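Local coordinates for protein glycosaminoglycan xylosylkinase (PDB 5XOM) that probably acts as a Fam20-family kinase of the secretory pathway, phosphorylating xylose in the linkers of glycosaminoglycans, at residues R60-D65 with M291-D296; L221-P226 with H279-I284; W227-N232 with K309-P314. All blocks are in the same frame, centred on the assembly; numbering follows the deposited sequence.

Contact 1 (R60-D65 with M291-D296)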
loop_
_atom_site.group_PDB
_atom_site.type_symbol
_atom_site.label_atom_id
_atom_site.label_comp_id
_atom_site.label_asym_id
_atom_site.label_seq_id
_atom_site.Cartn_x
_atom_site.Cartn_y
_atom_site.Cartn_z
ATOM N N ARG A 60 -3.059 -10.146 12.432
ATOM C CA ARG A 60 -4.239 -9.315 12.625
ATOM C C ARG A 60 -4.781 -8.723 11.328
ATOM O O ARG A 60 -5.642 -7.834 11.378
ATOM C CB ARG A 60 -3.925 -8.187 13.610
ATOM C CG ARG A 60 -3.708 -8.667 15.051
ATOM C CD ARG A 60 -4.915 -9.479 15.551
ATOM N NE ARG A 60 -6.157 -8.723 15.471
ATOM C CZ ARG A 60 -7.326 -9.147 15.937
ATOM N NH1 ARG A 60 -7.469 -10.330 16.540
ATOM N NH2 ARG A 60 -8.403 -8.373 15.811
ATOM N N ALA A 61 -4.342 -9.214 10.170
ATOM C CA ALA A 61 -4.871 -8.712 8.902
ATOM C C ALA A 61 -4.509 -9.673 7.784
ATOM O O ALA A 61 -3.324 -9.934 7.552
ATOM C CB ALA A 61 -4.340 -7.310 8.592
ATOM N N LEU A 62 -5.522 -10.184 7.079
ATOM C CA LEU A 62 -5.256 -10.984 5.892
ATOM C C LEU A 62 -5.005 -10.110 4.671
ATOM O O LEU A 62 -4.207 -10.478 3.804
ATOM C CB LEU A 62 -6.418 -11.947 5.615
ATOM C CG LEU A 62 -6.613 -13.141 6.556
ATOM C CD1 LEU A 62 -7.724 -14.043 6.005
ATOM C CD2 LEU A 62 -5.310 -13.919 6.779
ATOM N N THR A 63 -5.656 -8.952 4.589
ATOM C CA THR A 63 -5.495 -8.036 3.472
ATOM C C THR A 63 -5.184 -6.643 4.003
ATOM O O THR A 63 -5.258 -6.376 5.206
ATOM C CB THR A 63 -6.746 -8.002 2.583
ATOM O OG1 THR A 63 -7.878 -7.620 3.374
ATOM C CG2 THR A 63 -7.006 -9.377 1.971
ATOM N N VAL A 64 -4.842 -5.747 3.081
ATOM C CA VAL A 64 -4.358 -4.417 3.416
ATOM C C VAL A 64 -5.198 -3.371 2.695
ATOM O O VAL A 64 -5.953 -3.669 1.769
ATOM C CB VAL A 64 -2.870 -4.242 3.064
ATOM C CG1 VAL A 64 -2.018 -5.115 3.958
ATOM C CG2 VAL A 64 -2.642 -4.583 1.596
ATOM N N ASP A 65 -5.032 -2.122 3.132
ATOM C CA ASP A 65 -5.777 -0.999 2.576
ATOM C C ASP A 65 -5.386 -0.698 1.133
ATOM O O ASP A 65 -6.187 -0.114 0.396
ATOM C CB ASP A 65 -5.564 0.231 3.461
ATOM C CG ASP A 65 -6.301 1.456 2.957
ATOM O OD1 ASP A 65 -7.463 1.317 2.521
ATOM O OD2 ASP A 65 -5.723 2.561 3.011
ATOM N N MET A 291 -6.548 -14.353 15.459
ATOM C CA MET A 291 -7.664 -13.613 14.878
ATOM C C MET A 291 -8.650 -14.559 14.216
ATOM O O MET A 291 -8.245 -15.443 13.457
ATOM C CB MET A 291 -7.186 -12.575 13.853
ATOM C CG MET A 291 -8.329 -11.755 13.238
ATOM S SD MET A 291 -7.858 -10.245 12.368
ATOM C CE MET A 291 -7.224 -10.934 10.873
ATOM N N VAL A 292 -9.938 -14.358 14.499
ATOM C CA VAL A 292 -10.991 -15.072 13.783
ATOM C C VAL A 292 -11.124 -14.481 12.386
ATOM O O VAL A 292 -11.228 -13.259 12.220
ATOM C CB VAL A 292 -12.319 -14.981 14.550
ATOM C CG1 VAL A 292 -13.434 -15.745 13.818
ATOM C CG2 VAL A 292 -12.145 -15.466 15.981
ATOM N N ILE A 293 -11.093 -15.343 11.365
ATOM C CA ILE A 293 -11.076 -14.878 9.984
ATOM C C ILE A 293 -12.447 -15.101 9.368
ATOM O O ILE A 293 -13.210 -15.984 9.774
ATOM C CB ILE A 293 -9.971 -15.551 9.140
ATOM C CG1 ILE A 293 -10.113 -17.075 9.149
ATOM C CG2 ILE A 293 -8.592 -15.126 9.615
ATOM C CD1 ILE A 293 -9.142 -17.767 8.217
ATOM N N HIS A 294 -12.758 -14.277 8.368
ATOM C CA HIS A 294 -14.029 -14.342 7.648
ATOM C C HIS A 294 -13.846 -15.259 6.447
ATOM O O HIS A 294 -13.728 -14.838 5.291
ATOM C CB HIS A 294 -14.489 -12.958 7.244
ATOM C CG HIS A 294 -14.760 -12.058 8.442
ATOM N ND1 HIS A 294 -14.754 -10.665 8.349
ATOM C CD2 HIS A 294 -15.048 -12.371 9.734
ATOM C CE1 HIS A 294 -15.024 -10.171 9.536
ATOM N NE2 HIS A 294 -15.202 -11.181 10.382
ATOM N N LEU A 295 -13.830 -16.554 6.733
ATOM C CA LEU A 295 -13.625 -17.585 5.723
ATOM C C LEU A 295 -14.935 -18.344 5.520
ATOM O O LEU A 295 -15.648 -18.640 6.487
ATOM C CB LEU A 295 -12.478 -18.509 6.149
ATOM C CG LEU A 295 -12.149 -19.714 5.288
ATOM C CD1 LEU A 295 -11.738 -19.206 3.924
ATOM C CD2 LEU A 295 -10.993 -20.465 5.938
ATOM N N ASP A 296 -15.264 -18.608 4.253
ATOM C CA ASP A 296 -16.537 -19.190 3.838
ATOM C C ASP A 296 -17.706 -18.306 4.260
ATOM O O ASP A 296 -18.371 -18.569 5.269
ATOM C CB ASP A 296 -16.715 -20.605 4.402
ATOM C CG ASP A 296 -17.961 -21.313 3.860
ATOM O OD1 ASP A 296 -18.087 -22.538 4.085
ATOM O OD2 ASP A 296 -18.812 -20.666 3.203
#
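Met291 reaches across to Arg60 and threads its thioether into the fold that the arginine makes with its own backbone. The CB bond points at the loop, and CG, anti to the backbone N (chi1 -179°), carries on over the guanidinium. Starting at the root, CB touches Arg60 NH1 at 3.5 Å, and CG lies over one face of the guanidinium. SD then settles over the centre of that group, 3.7 Å above its plane, while also lying 3.4 Å from Arg60 O. The sulfur thus touches both the flat cationic group and the carbonyl oxygen, which lie in roughly perpendicular directions from it. A bend at chi3 (76°) turns CE inward onto the peptide link, 3.3 Å from Arg60 C and 3.4 Å from Ala61 N. The Arg60 chain is bent too, and the two side chains cross obliquely; Arg60 NH1 is bonded to Ser290 O and forms a salt bridge with Asp262. A smaller apolar touch follows two residues on, where Leu62 and Ile293 cross at about a right angle and CD1 of the leucine meets CG2 of the isoleucine at 3.9 Å. In the fold, the contact lays the loop between helices 49-56 and 67-79 against strand 289-292 and the residues that follow it. Asp262 of helix 259-273 also accepts Val292 N, and Leu62 packs on Ile284 of the adjacent strand 280-286.

Contact 2 (L221-P226 with H279-I284)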
loop_
_atom_site.group_PDB
_atom_site.type_symbol
_atom_site.label_atom_id
_atom_site.label_comp_id
_atom_site.label_asym_id
_atom_site.label_seq_id
_atom_site.Cartn_x
_atom_site.Cartn_y
_atom_site.Cartn_z
ATOM N N LEU A 221 -7.232 -23.004 12.492
ATOM C CA LEU A 221 -7.827 -23.856 13.513
ATOM C C LEU A 221 -9.307 -23.526 13.661
ATOM O O LEU A 221 -9.710 -22.366 13.537
ATOM C CB LEU A 221 -7.111 -23.694 14.857
ATOM C CG LEU A 221 -5.678 -24.230 14.902
ATOM C CD1 LEU A 221 -5.008 -23.854 16.210
ATOM C CD2 LEU A 221 -5.669 -25.748 14.707
ATOM N N LYS A 222 -10.111 -24.552 13.925
ATOM C CA LYS A 222 -11.559 -24.430 13.978
ATOM C C LYS A 222 -12.077 -24.822 15.356
ATOM O O LYS A 222 -11.656 -25.835 15.921
ATOM C CB LYS A 222 -12.206 -25.306 12.905
ATOM C CG LYS A 222 -13.719 -25.246 12.869
ATOM C CD LYS A 222 -14.281 -26.437 12.110
ATOM C CE LYS A 222 -13.717 -26.505 10.699
ATOM N NZ LYS A 222 -14.442 -25.612 9.755
ATOM N N LEU A 223 -13.000 -24.021 15.885
ATOM C CA LEU A 223 -13.692 -24.283 17.137
ATOM C C LEU A 223 -15.182 -24.034 16.965
ATOM O O LEU A 223 -15.588 -23.250 16.101
ATOM C CB LEU A 223 -13.160 -23.401 18.279
ATOM C CG LEU A 223 -11.748 -23.693 18.786
ATOM C CD1 LEU A 223 -11.318 -22.669 19.835
ATOM C CD2 LEU A 223 -11.689 -25.101 19.361
ATOM N N PRO A 224 -16.020 -24.699 17.761
ATOM C CA PRO A 224 -17.461 -24.418 17.703
ATOM C C PRO A 224 -17.774 -23.013 18.199
ATOM O O PRO A 224 -17.186 -22.532 19.170
ATOM C CB PRO A 224 -18.073 -25.486 18.623
ATOM C CG PRO A 224 -16.951 -25.933 19.496
ATOM C CD PRO A 224 -15.708 -25.817 18.669
ATOM N N HIS A 225 -18.716 -22.360 17.524
ATOM C CA HIS A 225 -19.132 -21.015 17.910
ATOM C C HIS A 225 -20.037 -21.094 19.136
ATOM O O HIS A 225 -21.026 -21.834 19.119
ATOM C CB HIS A 225 -19.877 -20.338 16.765
ATOM C CG HIS A 225 -19.897 -18.843 16.852
ATOM N ND1 HIS A 225 -20.510 -18.166 17.883
ATOM C CD2 HIS A 225 -19.415 -17.895 16.013
ATOM C CE1 HIS A 225 -20.381 -16.865 17.692
ATOM N NE2 HIS A 225 -19.723 -16.673 16.562
ATOM N N PRO A 226 -19.721 -20.378 20.223
ATOM C CA PRO A 226 -20.590 -20.416 21.411
ATOM C C PRO A 226 -22.038 -20.055 21.113
ATOM O O PRO A 226 -22.941 -20.450 21.857
ATOM C CB PRO A 226 -19.939 -19.396 22.353
ATOM C CG PRO A 226 -18.499 -19.400 21.967
ATOM C CD PRO A 226 -18.483 -19.617 20.468
ATOM N N HIS A 279 -21.599 -21.762 12.400
ATOM C CA HIS A 279 -21.720 -22.599 13.591
ATOM C C HIS A 279 -20.358 -22.998 14.149
ATOM O O HIS A 279 -20.226 -23.206 15.362
ATOM C CB HIS A 279 -22.563 -23.841 13.281
ATOM C CG HIS A 279 -22.149 -24.566 12.038
ATOM N ND1 HIS A 279 -21.008 -25.336 11.969
ATOM C CD2 HIS A 279 -22.728 -24.644 10.816
ATOM C CE1 HIS A 279 -20.898 -25.851 10.756
ATOM N NE2 HIS A 279 -21.930 -25.447 10.036
ATOM N N HIS A 280 -19.347 -23.105 13.292
ATOM C CA HIS A 280 -17.955 -23.219 13.705
ATOM C C HIS A 280 -17.184 -22.044 13.123
ATOM O O HIS A 280 -17.378 -21.688 11.958
ATOM C CB HIS A 280 -17.319 -24.532 13.226
ATOM C CG HIS A 280 -17.788 -25.742 13.967
ATOM N ND1 HIS A 280 -19.067 -26.240 13.848
ATOM C CD2 HIS A 280 -17.145 -26.559 14.834
ATOM C CE1 HIS A 280 -19.193 -27.310 14.613
ATOM N NE2 HIS A 280 -18.041 -27.524 15.223
ATOM N N TYR A 281 -16.317 -21.437 13.925
ATOM C CA TYR A 281 -15.476 -20.360 13.432
ATOM C C TYR A 281 -14.042 -20.850 13.281
ATOM O O TYR A 281 -13.647 -21.877 13.840
ATOM C CB TYR A 281 -15.547 -19.128 14.346
ATOM C CG TYR A 281 -14.939 -19.299 15.724
ATOM C CD1 TYR A 281 -13.599 -19.009 15.952
ATOM C CD2 TYR A 281 -15.708 -19.729 16.797
ATOM C CE1 TYR A 281 -13.038 -19.149 17.205
ATOM C CE2 TYR A 281 -15.155 -19.873 18.059
ATOM C CZ TYR A 281 -13.818 -19.580 18.256
ATOM O OH TYR A 281 -13.253 -19.719 19.504
ATOM N N GLU A 282 -13.269 -20.106 12.497
ATOM C CA GLU A 282 -11.894 -20.459 12.185
ATOM C C GLU A 282 -10.991 -19.265 12.458
ATOM O O GLU A 282 -11.401 -18.110 12.301
ATOM C CB GLU A 282 -11.767 -20.914 10.724
ATOM C CG GLU A 282 -12.449 -22.250 10.444
ATOM C CD GLU A 282 -12.563 -22.568 8.962
ATOM O OE1 GLU A 282 -11.836 -23.466 8.487
ATOM O OE2 GLU A 282 -13.383 -21.925 8.269
ATOM N N TYR A 283 -9.755 -19.550 12.869
ATOM C CA TYR A 283 -8.840 -18.490 13.263
ATOM C C TYR A 283 -7.408 -18.866 12.909
ATOM O O TYR A 283 -7.072 -20.046 12.783
ATOM C CB TYR A 283 -8.964 -18.175 14.761
ATOM C CG TYR A 283 -8.584 -19.296 15.708
ATOM C CD1 TYR A 283 -9.509 -20.269 16.077
ATOM C CD2 TYR A 283 -7.315 -19.355 16.271
ATOM C CE1 TYR A 283 -9.167 -21.287 16.965
ATOM C CE2 TYR A 283 -6.964 -20.367 17.162
ATOM C CZ TYR A 283 -7.893 -21.329 17.503
ATOM O OH TYR A 283 -7.540 -22.330 18.382
ATOM N N ILE A 284 -6.577 -17.841 12.716
ATOM C CA ILE A 284 -5.142 -18.008 12.546
ATOM C C ILE A 284 -4.472 -17.638 13.861
ATOM O O ILE A 284 -5.056 -16.970 14.718
ATOM C CB ILE A 284 -4.579 -17.158 11.379
ATOM C CG1 ILE A 284 -4.884 -15.673 11.599
ATOM C CG2 ILE A 284 -5.135 -17.647 10.043
ATOM C CD1 ILE A 284 -4.235 -14.746 10.570
#
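Leu221 and Leu223 pack against the rings of Tyr281 and Tyr283, all on one face of the two-stranded pairing. Leu221 CB sits over the face of Tyr283, 4.0 Å from the ring centroid, in a CH-pi contact. Leu223 bridges the two tyrosines: its CD1 is 3.8 Å from Tyr283 CE1 and 3.5 Å from Tyr281 OH, a hydroxyl hydrogen-bonded to Tyr254 OH. In both tyrosines CG stands between the backbone N and the carbonyl carbon (chi1 68° in Tyr281), and the rings lie against the partner strand. Farther along, Tyr281 turns its edge to the face of His225 in an offset pair, planes at 84°, and Pro224 CA rests over the His280 ring. The antiparallel backbone pairs Leu221 with Tyr283 and Leu223 with Tyr281 by two bonds each; His225 N adds one to His279 O at 2.8 Å. At that end the His279 and His280 imidazoles share an ND1-ND1 hydrogen bond of 2.8 Å. On the other face Lys222 and Glu282 run side by side to a long salt bridge, NZ to OE1 3.6 Å. Thus Leu223 and both tyrosines meet helix 259-273, Arg259 making a cation-pi contact with Tyr283, whereas the long charged pair probably adds little and the backbone bonds carry the register.

Contact 3 (W227-N232 with K309-P314)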
loop_
_atom_site.group_PDB
_atom_site.type_symbol
_atom_site.label_atom_id
_atom_site.label_comp_id
_atom_site.label_asym_id
_atom_site.label_seq_id
_atom_site.Cartn_x
_atom_site.Cartn_y
_atom_site.Cartn_z
ATOM N N TRP A 227 -22.279 -19.306 20.035
ATOM C CA TRP A 227 -23.628 -18.888 19.670
ATOM C C TRP A 227 -24.179 -19.663 18.478
ATOM O O TRP A 227 -25.112 -19.196 17.818
ATOM C CB TRP A 227 -23.655 -17.384 19.399
ATOM C CG TRP A 227 -23.662 -16.573 20.663
ATOM C CD1 TRP A 227 -24.761 -16.128 21.337
ATOM C CD2 TRP A 227 -22.523 -16.122 21.409
ATOM N NE1 TRP A 227 -24.378 -15.426 22.456
ATOM C CE2 TRP A 227 -23.010 -15.407 22.523
ATOM C CE3 TRP A 227 -21.140 -16.250 21.243
ATOM C CZ2 TRP A 227 -22.165 -14.821 23.464
ATOM C CZ3 TRP A 227 -20.301 -15.667 22.178
ATOM C CH2 TRP A 227 -20.816 -14.962 23.275
ATOM N N ARG A 228 -23.633 -20.845 18.201
ATOM C CA ARG A 228 -24.126 -21.664 17.104
ATOM C C ARG A 228 -25.569 -22.098 17.345
ATOM O O ARG A 228 -26.057 -22.147 18.479
ATOM C CB ARG A 228 -23.236 -22.894 16.912
ATOM C CG ARG A 228 -23.252 -23.885 18.070
ATOM C CD ARG A 228 -22.122 -24.891 17.909
ATOM N NE ARG A 228 -22.100 -25.895 18.970
ATOM C CZ ARG A 228 -21.547 -25.708 20.167
ATOM N NH1 ARG A 228 -20.975 -24.549 20.467
ATOM N NH2 ARG A 228 -21.570 -26.682 21.070
ATOM N N ARG A 229 -26.252 -22.417 16.252
ATOM C CA ARG A 229 -27.630 -22.866 16.298
ATOM C C ARG A 229 -27.689 -24.373 16.524
ATOM O O ARG A 229 -26.679 -25.080 16.472
ATOM C CB ARG A 229 -28.359 -22.483 15.010
ATOM C CG ARG A 229 -28.357 -20.998 14.783
ATOM C CD ARG A 229 -28.730 -20.600 13.370
ATOM N NE ARG A 229 -28.548 -19.161 13.231
ATOM C CZ ARG A 229 -29.445 -18.261 13.614
ATOM N NH1 ARG A 229 -30.593 -18.655 14.146
ATOM N NH2 ARG A 229 -29.196 -16.968 13.467
ATOM N N THR A 230 -28.901 -24.863 16.782
ATOM C CA THR A 230 -29.078 -26.274 17.098
ATOM C C THR A 230 -29.184 -27.137 15.849
ATOM O O THR A 230 -28.837 -28.324 15.892
ATOM C CB THR A 230 -30.328 -26.463 17.953
ATOM O OG1 THR A 230 -31.442 -25.857 17.287
ATOM C CG2 THR A 230 -30.141 -25.803 19.306
ATOM N N TYR A 231 -29.666 -26.566 14.742
ATOM C CA TYR A 231 -29.897 -27.310 13.502
ATOM C C TYR A 231 -30.885 -28.448 13.747
ATOM O O TYR A 231 -30.732 -29.568 13.253
ATOM C CB TYR A 231 -28.578 -27.792 12.894
ATOM C CG TYR A 231 -27.739 -26.608 12.467
ATOM C CD1 TYR A 231 -27.963 -25.976 11.250
ATOM C CD2 TYR A 231 -26.774 -26.076 13.313
ATOM C CE1 TYR A 231 -27.219 -24.874 10.870
ATOM C CE2 TYR A 231 -26.028 -24.974 12.945
ATOM C CZ TYR A 231 -26.256 -24.377 11.720
ATOM O OH TYR A 231 -25.519 -23.279 11.345
ATOM N N ASN A 232 -31.894 -28.135 14.549
ATOM C CA ASN A 232 -33.085 -28.926 14.800
ATOM C C ASN A 232 -34.130 -27.907 15.254
ATOM O O ASN A 232 -34.001 -26.713 14.957
ATOM C CB ASN A 232 -32.788 -30.039 15.824
ATOM C CG ASN A 232 -32.565 -29.499 17.220
ATOM O OD1 ASN A 232 -33.322 -28.661 17.675
ATOM N ND2 ASN A 232 -31.511 -29.950 17.891
ATOM N N LYS A 309 -31.926 -10.839 13.486
ATOM C CA LYS A 309 -31.231 -10.191 14.597
ATOM C C LYS A 309 -30.557 -11.190 15.525
ATOM O O LYS A 309 -29.641 -10.808 16.251
ATOM C CB LYS A 309 -32.204 -9.306 15.367
ATOM C CG LYS A 309 -32.611 -8.044 14.618
ATOM C CD LYS A 309 -33.570 -7.205 15.441
ATOM C CE LYS A 309 -33.977 -5.946 14.696
ATOM N NZ LYS A 309 -34.995 -5.133 15.432
ATOM N N SER A 310 -30.985 -12.457 15.515
ATOM C CA SER A 310 -30.309 -13.459 16.334
ATOM C C SER A 310 -28.830 -13.592 15.982
ATOM O O SER A 310 -28.045 -14.043 16.822
ATOM C CB SER A 310 -30.997 -14.818 16.192
ATOM O OG SER A 310 -30.943 -15.281 14.849
ATOM N N ILE A 311 -28.437 -13.227 14.757
ATOM C CA ILE A 311 -27.020 -13.273 14.394
ATOM C C ILE A 311 -26.205 -12.338 15.278
ATOM O O ILE A 311 -25.046 -12.628 15.607
ATOM C CB ILE A 311 -26.848 -12.934 12.901
ATOM C CG1 ILE A 311 -27.677 -13.896 12.037
ATOM C CG2 ILE A 311 -25.376 -12.970 12.514
ATOM C CD1 ILE A 311 -27.655 -13.563 10.525
ATOM N N LEU A 312 -26.802 -11.222 15.707
ATOM C CA LEU A 312 -26.121 -10.234 16.534
ATOM C C LEU A 312 -26.056 -10.627 18.005
ATOM O O LEU A 312 -25.621 -9.807 18.816
ATOM C CB LEU A 312 -26.822 -8.874 16.421
ATOM C CG LEU A 312 -26.538 -7.974 15.227
ATOM C CD1 LEU A 312 -27.441 -6.758 15.320
ATOM C CD2 LEU A 312 -25.063 -7.572 15.153
ATOM N N SER A 313 -26.472 -11.844 18.361
ATOM C CA SER A 313 -26.513 -12.256 19.763
ATOM C C SER A 313 -25.216 -12.021 20.533
ATOM O O SER A 313 -25.301 -11.583 21.693
ATOM C CB SER A 313 -26.915 -13.732 19.861
ATOM O OG SER A 313 -28.314 -13.884 19.731
ATOM N N PRO A 314 -24.017 -12.284 19.991
ATOM C CA PRO A 314 -22.806 -11.951 20.760
ATOM C C PRO A 314 -22.743 -10.489 21.160
ATOM O O PRO A 314 -22.381 -10.188 22.301
ATOM C CB PRO A 314 -21.669 -12.327 19.799
ATOM C CG PRO A 314 -22.250 -13.394 18.951
ATOM C CD PRO A 314 -23.680 -12.998 18.745
HETATM O O HOH W 1 -26.194 -16.212 17.020
#
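Trp227 lays one face of its indole against the first residues of the helix that starts at Ser313. The two side chains of Trp227 and Pro314 slide past each other in opposite directions, with the proline CG 3.6 Å above the indole plane and displaced toward the rim. Its CH-pi contact is with the five-membered ring, at 4.0 Å from CG to the centroid. Ser313 adds to the same wall: its CB comes within 3.5 Å of Trp227 CD1, and its carbonyl carbon lies over the ring face. Trp227 NE1 is hydrogen-bonded to Gln317 OE1, one turn farther along the helix.

Arg229 approaches in another manner, edge first. Its chain is extended from CG to NE, and the guanidinium meets Ser310 in its own plane: NH2 donates to OG at 2.8 Å with an N-H...O angle of 160°. Ile311 CG1 sits by the same edge, 3.7 Å from NH2. Between these two side-chain contacts a water joins the backbones, donating to Trp227 O and, at 2.9 Å, to Ser310 O. That second carbonyl also receives Ser313 N and Ser313 OG from the same face of its plane, so three donors gather on it where the 3-10 turn 309-312 gives way to the helix. The serine hydroxyl can bend back this way because OG stands beside its own backbone N (chi1 -80°).

Around the contact, Trp238 of helix 237-240 meets the Trp227 ring and touches Ser310 and Ser313, and Arg229 NE is held by Ala276 O. Helix 259-273 touches both sides, with Leu260 against Trp227 and Ser267 against Pro314, so the loop after strand 221-224 is joined to the start of helix 313-318 with that long helix as neighbour to both.

Overall arrangement
Contacts 1 and 2 share the three-stranded antiparallel sheet, in the order 221-224, 280-286, 289-292; their centres are 14 Å apart, and Ile293 N to Glu282 O and Ile284 N to Met291 O probably bond them directly. Contact 3 is also 14 Å from contact 2, where His279 packs against Tyr231 and Arg228, but 22 Å from contact 1, which it does not touch. Along the chain, both segments of contact 2 fall between those of contact 1, while segments of contact 3 alternate with those of each other contact. Helix 259-273 borders all three. Together they tie an N-terminal loop, the small sheet and helix 313-318 into one body, within a Fam20-type kinase.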